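Local coordinates for hypothetical sugar ABC-transporter sugar binding protein (Arthrobacter globiformis, PDB 7BVT) that binds the cyclic sugar alpha-maltosyl-1,6-maltose, probably delivering it to an ABC transporter for uptake into the cell, at residues 100-105 with 301-306. Sequence-based numbering, arbitrary orientation.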
loop_
_atom_site.group_PDB
_atom_site.type_symbol
_atom_site.label_atom_id
_atom_site.label_comp_id
_atom_site.label_asym_id
_atom_site.label_seq_id
_atom_site.Cartn_x
_atom_site.Cartn_y
_atom_site.Cartn_z
ATOM N N ILE A 100 -1.987 16.866 13.818
ATOM C CA ILE A 100 -1.342 16.758 15.169
ATOM C C ILE A 100 -0.361 17.909 15.343
ATOM O O ILE A 100 -0.321 18.524 16.426
ATOM C CB ILE A 100 -0.652 15.412 15.355
ATOM C CG1 ILE A 100 -1.706 14.308 15.331
ATOM C CG2 ILE A 100 0.204 15.472 16.645
ATOM C CD1 ILE A 100 -1.168 12.928 15.397
ATOM N N GLY A 101 0.387 18.200 14.297
ATOM C CA GLY A 101 1.415 19.233 14.322
ATOM C C GLY A 101 1.578 19.785 12.928
ATOM O O GLY A 101 1.334 19.021 11.991
ATOM N N THR A 102 1.939 21.056 12.821
ATOM C CA THR A 102 2.125 21.755 11.536
ATOM C C THR A 102 3.299 21.117 10.798
ATOM O O THR A 102 4.451 21.092 11.337
ATOM C CB THR A 102 2.428 23.251 11.702
ATOM O OG1 THR A 102 1.294 23.808 12.353
ATOM C CG2 THR A 102 2.646 23.966 10.393
ATOM N N LEU A 103 3.042 20.625 9.591
ATOM C CA LEU A 103 4.088 20.003 8.787
ATOM C C LEU A 103 4.657 21.035 7.824
ATOM O O LEU A 103 3.888 21.825 7.243
ATOM C CB LEU A 103 3.524 18.798 8.046
ATOM C CG LEU A 103 2.985 17.682 8.934
ATOM C CD1 LEU A 103 2.387 16.587 8.059
ATOM C CD2 LEU A 103 4.084 17.116 9.831
ATOM N N ALA A 104 5.962 21.019 7.681
ATOM C CA ALA A 104 6.679 21.869 6.712
ATOM C C ALA A 104 6.322 21.480 5.283
ATOM O O ALA A 104 6.130 20.282 4.965
ATOM C CB ALA A 104 8.163 21.818 6.882
ATOM N N ASP A 105 6.327 22.475 4.405
ATOM C CA ASP A 105 6.179 22.198 2.971
ATOM C C ASP A 105 7.526 21.760 2.402
ATOM O O ASP A 105 8.568 22.474 2.597
ATOM C CB ASP A 105 5.604 23.434 2.297
ATOM C CG ASP A 105 5.253 23.237 0.836
ATOM O OD1 ASP A 105 5.509 22.163 0.241
ATOM O OD2 ASP A 105 4.623 24.199 0.326
ATOM N N VAL A 301 8.110 16.348 7.855
ATOM C CA VAL A 301 8.979 17.269 8.660
ATOM C C VAL A 301 8.073 18.170 9.473
ATOM O O VAL A 301 7.243 18.876 8.884
ATOM C CB VAL A 301 9.928 18.068 7.773
ATOM C CG1 VAL A 301 10.663 19.152 8.559
ATOM C CG2 VAL A 301 10.860 17.191 6.983
ATOM N N PHE A 302 8.155 18.130 10.794
ATOM C CA PHE A 302 7.375 19.037 11.650
ATOM C C PHE A 302 8.043 20.429 11.602
ATOM O O PHE A 302 9.278 20.523 11.731
ATOM C CB PHE A 302 7.288 18.540 13.098
ATOM C CG PHE A 302 6.331 17.400 13.275
ATOM C CD1 PHE A 302 4.966 17.629 13.264
ATOM C CD2 PHE A 302 6.791 16.098 13.358
ATOM C CE1 PHE A 302 4.083 16.576 13.417
ATOM C CE2 PHE A 302 5.896 15.042 13.488
ATOM C CZ PHE A 302 4.554 15.295 13.498
ATOM N N GLU A 303 7.265 21.480 11.371
ATOM C CA GLU A 303 7.830 22.836 11.157
ATOM C C GLU A 303 8.409 23.382 12.457
ATOM O O GLU A 303 7.714 23.373 13.463
ATOM C CB GLU A 303 6.767 23.794 10.669
ATOM C CG GLU A 303 7.408 25.006 10.034
ATOM C CD GLU A 303 6.421 25.637 9.092
ATOM O OE1 GLU A 303 5.386 26.116 9.599
ATOM O OE2 GLU A 303 6.638 25.517 7.874
ATOM N N ASN A 304 9.650 23.845 12.358
ATOM C CA ASN A 304 10.464 24.512 13.397
ATOM C C ASN A 304 10.927 25.835 12.767
ATOM O O ASN A 304 10.036 26.576 12.303
ATOM C CB ASN A 304 11.541 23.538 13.886
ATOM C CG ASN A 304 10.971 22.392 14.708
ATOM O OD1 ASN A 304 11.077 21.205 14.343
ATOM N ND2 ASN A 304 10.437 22.740 15.864
ATOM N N SER A 305 12.228 26.123 12.684
ATOM C CA SER A 305 12.765 27.285 11.917
ATOM C C SER A 305 13.008 26.875 10.458
ATOM O O SER A 305 13.071 25.666 10.208
ATOM C CB SER A 305 14.020 27.794 12.545
ATOM O OG SER A 305 15.085 26.889 12.299
ATOM N N ASP A 306 13.173 27.821 9.524
ATOM C CA ASP A 306 13.435 27.469 8.096
ATOM C C ASP A 306 14.777 26.719 8.030
ATOM O O ASP A 306 14.904 25.885 7.141
ATOM C CB ASP A 306 13.444 28.674 7.138
ATOM C CG ASP A 306 12.148 29.465 7.018
ATOM O OD1 ASP A 306 11.061 28.865 7.014
ATOM O OD2 ASP A 306 12.242 30.694 6.870
HETATM O O HOH W 1 3.932 24.778 7.099
HETATM O O HOH W 2 6.841 17.690 5.687
HETATM O O HOH W 3 6.925 25.143 5.203
#
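Leu103 and Phe302 form the non-hydrogen-bonded pair of a single antiparallel bridge, through which the loop after helix 94-100 is tied to the end of strand 292-301 in one lobe of this two-lobed solute-binding fold. Backbone bonds flank the pair: Glu303 N donates almost straight to Thr102 O (2.8 Å), and Ala104 N donates to Val301 O (2.8 Å). The two side chains leave the bridge side by side. With CG anti to the carbonyl carbon (chi1 -61°), Leu103 lays CD2 over one face of the Phe302 ring, 3.9 Å from its centroid, as a CH-pi contact near the CD1-CE1 rim. Gly101 CA meets the ring edge at CE1 (3.9 Å); a beta carbon there would strike CE1, and glycine avoids this. Replacing Phe302 by an alanine would probably leave Leu103 CD2 without its aromatic face and open a gap beside Gly101. Past the pair, the small Ala104 brings CB within 4.0 Å of Val301 CG1.

At the exposed side, Glu303 is long enough to reach across to the 100-105 loop. Its CG lies anti to the backbone N (chi1 -161°) and the chain continues extended, so that OE1 comes beside Thr102 CG2 while OE2 reaches Ala104 CA. Two waters join Glu303 to the loop: one donates to Leu103 O and Glu303 OE2, the other accepts from Asp105 N and donates to that same OE2 at 2.7 Å. A further water accepts from Val301 N and donates to Ala104 O. Farther out, Leu74 and Leu83 also pack on Phe302, Val133 touches Leu103, and Ala312 and Leu316 of helix 306-319 meet Val301. Beyond the bridge the loop is anchored by Asp105, whose OD1 accepts from both Gln132 N and Asn107 N.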